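Local coordinates for early 35 kDa protein (Autographa californica nucleopolyhedrovirus, PDB 1P35), which inhibits host caspases, blocking the apoptosis that insect cells mount against viral infection, and also suppresses the host RNA interference response, at residues A[1-15]-A[176-188]. Residues are numbered along the deposited sequence; the frame is centred on the assembly and turned at random.
Sequences CVIFPVEIDVSQTII and KVIVPFAHEINDT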
ATOM      1  N   CYS A   1       6.979 -23.557  -8.114  1.00 46.97           N
ATOM      2  CA  CYS A   1       5.588 -23.981  -8.263  1.00 33.64           C
ATOM      3  C   CYS A   1       5.489 -25.447  -7.932  1.00 28.89           C
ATOM      4  O   CYS A   1       4.536 -25.867  -7.295  1.00 38.19           O
ATOM      5  CB  CYS A   1       5.231 -23.729  -9.672  1.00 49.61           C
ATOM      6  SG  CYS A   1       5.935 -22.205  -9.936  1.00100.00           S
ATOM      7  N   VAL A   2       6.458 -26.206  -8.423  1.00 30.68           N
ATOM      8  CA  VAL A   2       6.541 -27.666  -8.148  1.00 33.69           C
ATOM      9  C   VAL A   2       7.312 -27.609  -6.848  1.00 30.56           C
ATOM     10  O   VAL A   2       8.536 -27.397  -6.820  1.00 33.52           O
ATOM     11  CB  VAL A   2       7.365 -28.387  -9.239  1.00 27.61           C
ATOM     12  CG1 VAL A   2       7.436 -29.858  -8.979  1.00 14.18           C
ATOM     13  CG2 VAL A   2       6.759 -28.082 -10.590  1.00 25.37           C
ATOM     14  N   ILE A   3       6.578 -27.714  -5.766  1.00 32.59           N
ATOM     15  CA  ILE A   3       7.186 -27.597  -4.443  1.00 26.08           C
ATOM     16  C   ILE A   3       7.519 -28.892  -3.734  1.00 28.39           C
ATOM     17  O   ILE A   3       6.772 -29.862  -3.801  1.00 44.25           O
ATOM     18  CB  ILE A   3       6.277 -26.725  -3.571  1.00 31.49           C
ATOM     19  CG1 ILE A   3       6.156 -25.343  -4.243  1.00 37.04           C
ATOM     20  CG2 ILE A   3       6.812 -26.612  -2.154  1.00 32.37           C
ATOM     21  CD1 ILE A   3       5.332 -24.322  -3.445  1.00 40.30           C
ATOM     22  N   PHE A   4       8.659 -28.893  -3.052  1.00 36.33           N
ATOM     23  CA  PHE A   4       9.131 -30.058  -2.296  1.00 29.15           C
ATOM     24  C   PHE A   4       9.687 -29.506  -1.001  1.00 35.97           C
ATOM     25  O   PHE A   4      10.261 -28.426  -0.991  1.00 24.43           O
ATOM     26  CB  PHE A   4      10.290 -30.770  -3.025  1.00 37.65           C
ATOM     27  CG  PHE A   4      10.880 -31.917  -2.247  1.00 41.17           C
ATOM     28  CD1 PHE A   4      10.303 -33.178  -2.310  1.00 38.49           C
ATOM     29  CD2 PHE A   4      11.916 -31.696  -1.327  1.00 61.78           C
ATOM     30  CE1 PHE A   4      10.734 -34.208  -1.451  1.00 49.68           C
ATOM     31  CE2 PHE A   4      12.363 -32.709  -0.457  1.00 33.77           C
ATOM     32  CZ  PHE A   4      11.762 -33.970  -0.519  1.00 40.09           C
ATOM     33  N   PRO A   5       9.458 -30.173   0.133  1.00 37.41           N
ATOM     34  CA  PRO A   5       8.703 -31.370   0.501  1.00 36.34           C
ATOM     35  C   PRO A   5       7.280 -31.192  -0.011  1.00 42.06           C
ATOM     36  O   PRO A   5       6.824 -30.065  -0.140  1.00 39.34           O
ATOM     37  CB  PRO A   5       8.737 -31.319   2.018  1.00 25.84           C
ATOM     38  CG  PRO A   5      10.127 -30.771   2.279  1.00 31.63           C
ATOM     39  CD  PRO A   5      10.123 -29.601   1.317  1.00 24.33           C
ATOM     40  N   VAL A   6       6.561 -32.283  -0.255  1.00 42.82           N
ATOM     41  CA  VAL A   6       5.210 -32.151  -0.785  1.00 60.02           C
ATOM     42  C   VAL A   6       4.106 -31.733   0.194  1.00 64.34           C
ATOM     43  O   VAL A   6       2.995 -31.392  -0.216  1.00 70.14           O
ATOM     44  CB  VAL A   6       4.788 -33.439  -1.516  1.00 61.86           C
ATOM     45  CG1 VAL A   6       5.654 -33.628  -2.772  1.00 35.47           C
ATOM     46  CG2 VAL A   6       4.934 -34.636  -0.572  1.00 44.30           C
ATOM     47  N   GLU A   7       4.390 -31.759   1.485  1.00 66.99           N
ATOM     48  CA  GLU A   7       3.383 -31.335   2.455  1.00 73.62           C
ATOM     49  C   GLU A   7       3.058 -29.851   2.171  1.00 72.90           C
ATOM     50  O   GLU A   7       1.959 -29.508   1.752  1.00 73.87           O
ATOM     51  CB  GLU A   7       3.946 -31.488   3.882  1.00 90.71           C
ATOM     52  CG  GLU A   7       5.272 -30.725   4.092  1.00 98.89           C
ATOM     53  CD  GLU A   7       5.899 -30.900   5.463  1.00 88.28           C
ATOM     54  OE1 GLU A   7       5.223 -30.584   6.467  1.00 85.09           O
ATOM     55  OE2 GLU A   7       7.074 -31.338   5.524  1.00 73.78           O
ATOM     56  N   ILE A   8       4.071 -29.012   2.386  1.00 74.31           N
ATOM     57  CA  ILE A   8       4.051 -27.567   2.222  1.00 57.27           C
ATOM     58  C   ILE A   8       2.784 -26.918   1.709  1.00 48.91           C
ATOM     59  O   ILE A   8       2.341 -27.220   0.617  1.00 60.31           O
ATOM     60  CB  ILE A   8       5.202 -27.094   1.314  1.00 59.65           C
ATOM     61  CG1 ILE A   8       6.538 -27.565   1.878  1.00 36.82           C
ATOM     62  CG2 ILE A   8       5.190 -25.563   1.241  1.00 40.15           C
ATOM     63  CD1 ILE A   8       6.822 -26.990   3.240  1.00 58.45           C
ATOM     64  N   ASP A   9       2.252 -25.982   2.498  1.00 38.69           N
ATOM     65  CA  ASP A   9       1.049 -25.249   2.165  1.00 47.52           C
ATOM     66  C   ASP A   9       1.409 -23.824   1.719  1.00 32.51           C
ATOM     67  O   ASP A   9       2.074 -23.088   2.430  1.00 34.41           O
ATOM     68  CB  ASP A   9       0.120 -25.208   3.380  1.00 67.13           C
ATOM     69  CG  ASP A   9      -1.338 -25.284   2.990  1.00 85.59           C
ATOM     70  OD1 ASP A   9      -1.871 -24.282   2.457  1.00 97.89           O
ATOM     71  OD2 ASP A   9      -1.940 -26.367   3.189  1.00 84.23           O
ATOM     72  N   VAL A  10       0.955 -23.463   0.531  1.00 28.59           N
ATOM     73  CA  VAL A  10       1.198 -22.180  -0.087  1.00 38.55           C
ATOM     74  C   VAL A  10      -0.083 -21.546  -0.559  1.00 36.37           C
ATOM     75  O   VAL A  10      -1.073 -22.229  -0.708  1.00 44.71           O
ATOM     76  CB  VAL A  10       2.143 -22.339  -1.363  1.00 43.84           C
ATOM     77  CG1 VAL A  10       1.532 -23.308  -2.399  1.00 33.21           C
ATOM     78  CG2 VAL A  10       2.347 -21.000  -2.031  1.00 34.56           C
ATOM     79  N   SER A  11      -0.038 -20.229  -0.789  1.00 33.82           N
ATOM     80  CA  SER A  11      -1.158 -19.464  -1.364  1.00 31.46           C
ATOM     81  C   SER A  11      -0.670 -18.123  -1.882  1.00 37.47           C
ATOM     82  O   SER A  11       0.515 -17.789  -1.779  1.00 40.62           O
ATOM     83  CB  SER A  11      -2.303 -19.218  -0.349  1.00 61.65           C
ATOM     84  OG  SER A  11      -1.969 -18.294   0.679  1.00 42.84           O
ATOM     85  N   GLN A  12      -1.574 -17.370  -2.488  1.00 45.81           N
ATOM     86  CA  GLN A  12      -1.253 -16.034  -2.949  1.00 38.53           C
ATOM     87  C   GLN A  12       0.041 -15.880  -3.779  1.00 47.72           C
ATOM     88  O   GLN A  12       0.927 -15.071  -3.440  1.00 33.79           O
ATOM     89  CB  GLN A  12      -1.173 -15.090  -1.741  1.00 42.91           C
ATOM     90  CG  GLN A  12      -2.386 -15.088  -0.803  1.00 56.83           C
ATOM     91  CD  GLN A  12      -2.056 -14.385   0.518  1.00 47.13           C
ATOM     92  OE1 GLN A  12      -2.007 -13.143   0.602  1.00 61.94           O
ATOM     93  NE2 GLN A  12      -1.764 -15.190   1.543  1.00 62.93           N
ATOM     94  N   THR A  13       0.115 -16.612  -4.887  1.00 36.93           N
ATOM     95  CA  THR A  13       1.246 -16.545  -5.777  1.00 27.78           C
ATOM     96  C   THR A  13       1.005 -15.400  -6.776  1.00 29.99           C
ATOM     97  O   THR A  13      -0.069 -15.277  -7.367  1.00 24.79           O
ATOM     98  CB  THR A  13       1.453 -17.923  -6.496  1.00 24.26           C
ATOM     99  OG1 THR A  13       1.712 -18.936  -5.506  1.00 18.12           O
ATOM    100  CG2 THR A  13       2.635 -17.881  -7.437  1.00 25.33           C
ATOM    101  N   ILE A  14       2.015 -14.554  -6.927  1.00 23.92           N
ATOM    102  CA  ILE A  14       1.974 -13.412  -7.835  1.00 20.77           C
ATOM    103  C   ILE A  14       3.170 -13.519  -8.773  1.00 24.82           C
ATOM    104  O   ILE A  14       4.300 -13.676  -8.324  1.00 37.57           O
ATOM    105  CB  ILE A  14       2.044 -12.110  -7.029  1.00 30.30           C
ATOM    106  CG1 ILE A  14       0.920 -12.132  -5.972  1.00 37.76           C
ATOM    107  CG2 ILE A  14       1.827 -10.917  -7.926  1.00 28.19           C
ATOM    108  CD1 ILE A  14       0.871 -10.897  -5.097  1.00 46.91           C
ATOM    109  N   ILE A  15       2.916 -13.361 -10.072  1.00 21.40           N
ATOM    110  CA  ILE A  15       3.912 -13.534 -11.086  1.00 29.18           C
ATOM    111  C   ILE A  15       3.890 -12.433 -12.090  1.00 29.61           C
ATOM    112  O   ILE A  15       2.823 -11.942 -12.444  1.00 33.67           O
ATOM    113  CB  ILE A  15       3.628 -14.830 -11.877  1.00 42.14           C
ATOM    114  CG1 ILE A  15       3.715 -16.041 -10.954  1.00 19.18           C
ATOM    115  CG2 ILE A  15       4.519 -14.912 -13.133  1.00 39.49           C
ATOM    116  CD1 ILE A  15       3.199 -17.345 -11.668  1.00 14.56           C
ATOM    117  N   LYS A 176       9.737 -18.185 -26.859  1.00 39.79           N
ATOM    118  CA  LYS A 176       8.801 -18.854 -25.982  1.00 40.60           C
ATOM    119  C   LYS A 176       8.953 -18.245 -24.578  1.00 32.61           C
ATOM    120  O   LYS A 176      10.042 -17.729 -24.231  1.00 27.96           O
ATOM    121  CB  LYS A 176       9.145 -20.328 -25.907  1.00 31.79           C
ATOM    122  CG  LYS A 176       8.972 -21.066 -27.193  1.00 52.41           C
ATOM    123  CD  LYS A 176       7.504 -21.336 -27.462  1.00 42.11           C
ATOM    124  CE  LYS A 176       7.336 -22.210 -28.686  1.00 51.32           C
ATOM    125  NZ  LYS A 176       5.900 -22.386 -28.997  1.00 55.33           N
ATOM    126  N   VAL A 177       7.858 -18.305 -23.817  1.00 40.07           N
ATOM    127  CA  VAL A 177       7.767 -17.895 -22.419  1.00 37.67           C
ATOM    128  C   VAL A 177       6.921 -18.946 -21.720  1.00 36.24           C
ATOM    129  O   VAL A 177       5.892 -19.361 -22.214  1.00 29.98           O
ATOM    130  CB  VAL A 177       6.974 -16.626 -22.171  1.00 35.53           C
ATOM    131  CG1 VAL A 177       7.259 -16.129 -20.744  1.00 29.57           C
ATOM    132  CG2 VAL A 177       7.247 -15.639 -23.208  1.00 61.38           C
ATOM    133  N   ILE A 178       7.344 -19.358 -20.542  1.00 41.61           N
ATOM    134  CA  ILE A 178       6.587 -20.325 -19.790  1.00 24.94           C
ATOM    135  C   ILE A 178       6.082 -19.626 -18.504  1.00 40.09           C
ATOM    136  O   ILE A 178       6.880 -19.116 -17.739  1.00 35.94           O
ATOM    137  CB  ILE A 178       7.506 -21.492 -19.450  1.00 21.10           C
ATOM    138  CG1 ILE A 178       7.955 -22.161 -20.738  1.00 22.65           C
ATOM    139  CG2 ILE A 178       6.820 -22.471 -18.502  1.00 24.55           C
ATOM    140  CD1 ILE A 178       8.901 -23.362 -20.547  1.00 21.49           C
ATOM    141  N   VAL A 179       4.770 -19.559 -18.281  1.00 35.57           N
ATOM    142  CA  VAL A 179       4.252 -18.948 -17.063  1.00 28.33           C
ATOM    143  C   VAL A 179       4.090 -20.184 -16.189  1.00 26.34           C
ATOM    144  O   VAL A 179       3.294 -21.058 -16.466  1.00 30.34           O
ATOM    145  CB  VAL A 179       2.934 -18.274 -17.275  1.00 21.50           C
ATOM    146  CG1 VAL A 179       2.635 -17.434 -16.070  1.00 18.86           C
ATOM    147  CG2 VAL A 179       2.970 -17.392 -18.577  1.00 10.78           C
ATOM    148  N   PRO A 180       4.863 -20.269 -15.123  1.00 26.25           N
ATOM    149  CA  PRO A 180       4.822 -21.442 -14.223  1.00 20.83           C
ATOM    150  C   PRO A 180       3.633 -21.640 -13.306  1.00 22.30           C
ATOM    151  O   PRO A 180       3.737 -21.450 -12.092  1.00 29.28           O
ATOM    152  CB  PRO A 180       6.155 -21.307 -13.471  1.00 25.96           C
ATOM    153  CG  PRO A 180       6.268 -19.814 -13.291  1.00 18.48           C
ATOM    154  CD  PRO A 180       5.911 -19.301 -14.706  1.00 24.15           C
ATOM    155  N   PHE A 181       2.495 -22.037 -13.872  1.00 31.99           N
ATOM    156  CA  PHE A 181       1.314 -22.282 -13.050  1.00 29.35           C
ATOM    157  C   PHE A 181       1.282 -23.679 -12.466  1.00 33.91           C
ATOM    158  O   PHE A 181       0.632 -23.899 -11.442  1.00 28.84           O
ATOM    159  CB  PHE A 181       0.016 -22.067 -13.861  1.00 20.97           C
ATOM    160  CG  PHE A 181      -0.226 -20.647 -14.252  1.00 21.30           C
ATOM    161  CD1 PHE A 181      -0.145 -19.634 -13.318  1.00 29.39           C
ATOM    162  CD2 PHE A 181      -0.589 -20.327 -15.561  1.00 25.46           C
ATOM    163  CE1 PHE A 181      -0.429 -18.313 -13.664  1.00 29.49           C
ATOM    164  CE2 PHE A 181      -0.871 -19.002 -15.923  1.00 33.18           C
ATOM    165  CZ  PHE A 181      -0.792 -17.990 -14.954  1.00 33.05           C
ATOM    166  N   ALA A 182       1.955 -24.640 -13.097  1.00 30.99           N
ATOM    167  CA  ALA A 182       1.878 -26.022 -12.587  1.00 19.27           C
ATOM    168  C   ALA A 182       2.412 -26.266 -11.164  1.00 27.89           C
ATOM    169  O   ALA A 182       3.361 -25.592 -10.676  1.00 27.09           O
ATOM    170  CB  ALA A 182       2.573 -27.017 -13.591  1.00 25.88           C
ATOM    171  N   HIS A 183       1.801 -27.253 -10.517  1.00 28.28           N
ATOM    172  CA  HIS A 183       2.153 -27.624  -9.146  1.00 25.54           C
ATOM    173  C   HIS A 183       2.796 -29.006  -9.181  1.00 31.07           C
ATOM    174  O   HIS A 183       2.773 -29.699 -10.238  1.00 25.52           O
ATOM    175  CB  HIS A 183       0.893 -27.743  -8.268  1.00 31.04           C
ATOM    176  CG  HIS A 183      -0.062 -26.589  -8.393  1.00 29.90           C
ATOM    177  ND1 HIS A 183      -0.027 -25.495  -7.559  1.00 37.78           N
ATOM    178  CD2 HIS A 183      -1.076 -26.367  -9.260  1.00 46.62           C
ATOM    179  CE1 HIS A 183      -0.981 -24.650  -7.901  1.00 45.25           C
ATOM    180  NE2 HIS A 183      -1.633 -25.155  -8.932  1.00 49.52           N
ATOM    181  N   GLU A 184       3.391 -29.402  -8.050  1.00 26.47           N
ATOM    182  CA  GLU A 184       3.907 -30.745  -7.976  1.00 24.22           C
ATOM    183  C   GLU A 184       2.626 -31.646  -8.029  1.00 39.80           C
ATOM    184  O   GLU A 184       1.536 -31.231  -7.626  1.00 38.27           O
ATOM    185  CB  GLU A 184       4.598 -30.974  -6.656  1.00 20.69           C
ATOM    186  CG  GLU A 184       3.693 -30.826  -5.484  1.00 29.46           C
ATOM    187  CD  GLU A 184       3.516 -29.384  -5.019  1.00 31.49           C
ATOM    188  OE1 GLU A 184       3.757 -28.435  -5.784  1.00 35.98           O
ATOM    189  OE2 GLU A 184       3.105 -29.202  -3.869  1.00 48.95           O
ATOM    190  N   ILE A 185       2.757 -32.872  -8.510  1.00 32.64           N
ATOM    191  CA  ILE A 185       1.603 -33.799  -8.578  1.00 31.25           C
ATOM    192  C   ILE A 185       1.120 -34.187  -7.175  1.00 31.31           C
ATOM    193  O   ILE A 185       1.927 -34.154  -6.239  1.00 35.75           O
ATOM    194  CB  ILE A 185       2.028 -35.084  -9.312  1.00 27.82           C
ATOM    195  CG1 ILE A 185       2.622 -34.710 -10.674  1.00 31.80           C
ATOM    196  CG2 ILE A 185       0.837 -36.042  -9.484  1.00 35.33           C
ATOM    197  CD1 ILE A 185       3.270 -35.891 -11.403  1.00 27.80           C
ATOM    198  N   ASN A 186      -0.178 -34.495  -7.001  1.00 43.35           N
ATOM    199  CA  ASN A 186      -0.711 -34.988  -5.692  1.00 36.17           C
ATOM    200  C   ASN A 186      -1.571 -36.247  -5.976  1.00 40.56           C
ATOM    201  O   ASN A 186      -1.945 -36.521  -7.123  1.00 44.73           O
ATOM    202  CB  ASN A 186      -1.572 -33.971  -4.911  1.00 29.57           C
ATOM    203  CG  ASN A 186      -2.869 -33.604  -5.650  1.00 35.12           C
ATOM    204  OD1 ASN A 186      -3.639 -34.481  -6.097  1.00 34.20           O
ATOM    205  ND2 ASN A 186      -3.113 -32.305  -5.777  1.00 37.31           N
ATOM    206  N   ASP A 187      -1.900 -37.004  -4.939  1.00 42.66           N
ATOM    207  CA  ASP A 187      -2.618 -38.265  -5.152  1.00 57.71           C
ATOM    208  C   ASP A 187      -4.045 -38.179  -5.634  1.00 55.68           C
ATOM    209  O   ASP A 187      -4.498 -39.030  -6.384  1.00 67.51           O
ATOM    210  CB  ASP A 187      -2.577 -39.112  -3.878  1.00 77.58           C
ATOM    211  CG  ASP A 187      -1.165 -39.434  -3.447  1.00 77.92           C
ATOM    212  OD1 ASP A 187      -0.426 -40.064  -4.246  1.00 60.53           O
ATOM    213  OD2 ASP A 187      -0.802 -39.044  -2.317  1.00 83.56           O
ATOM    214  N   THR A 188      -4.750 -37.152  -5.205  1.00 50.31           N
ATOM    215  CA  THR A 188      -6.125 -36.980  -5.595  1.00 47.55           C
ATOM    216  C   THR A 188      -6.315 -36.643  -7.096  1.00 44.04           C
ATOM    217  O   THR A 188      -7.296 -37.042  -7.697  1.00 62.23           O
ATOM    218  CB  THR A 188      -6.758 -35.869  -4.743  1.00 46.60           C
ATOM    219  OG1 THR A 188      -6.332 -34.589  -5.232  1.00 69.93           O
ATOM    220  CG2 THR A 188      -6.302 -35.989  -3.305  1.00 46.20           C
TER
HETATM  221  O   HOH W   1       4.360 -29.071  -1.688  1.00 54.18           O
HETATM  222  O   HOH W   2       1.681 -31.245  -2.537  1.00 42.19           O
HETATM  223  O   HOH W   3       2.346 -26.924  -2.198  1.00 52.31           O
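V2 and E184 bring the two backbones closest, their CA atoms 4.1 Å apart, where the first strand, 2-4, runs beside the loop that follows strand 176-179. A single direct hydrogen bond crosses here: I3 N donates to E184 OE1 (2.9 Å), nearly straight at 170° but reaching the oxygen from above the carboxylate plane. Glutamate suits the place because its two oxygens divide the work. With CG set between backbone N and carbonyl carbon (chi1 62°) and the chain bent at chi2, OE1 takes the strand amide while a water bridges OE2 (2.8 Å) to V6 O (2.7 Å). Two further waters lie between OE2 and the carbonyls of P5 and I8. V2, branched and apolar, lays CG1 alongside E184 CB at 3.8 Å.

Toward the other end the contact turns apolar. C1 SG packs on P180 CB (3.7 Å). Proline's ring restrains phi near the observed -73°, matching the inverse gamma turn that F181 N closes onto V179 O (2.9 Å). Beta-branched I15 fills two directions: CG2 meets V179 CG1, while CD1 lies by P180 CG and obliquely by F181 CE1 (4.3 Å).

Strand 2-4 pairs antiparallel with 42-48, strand 10-21 lies between 24-33 and 191-199, and F181 also touches V195 of the latter.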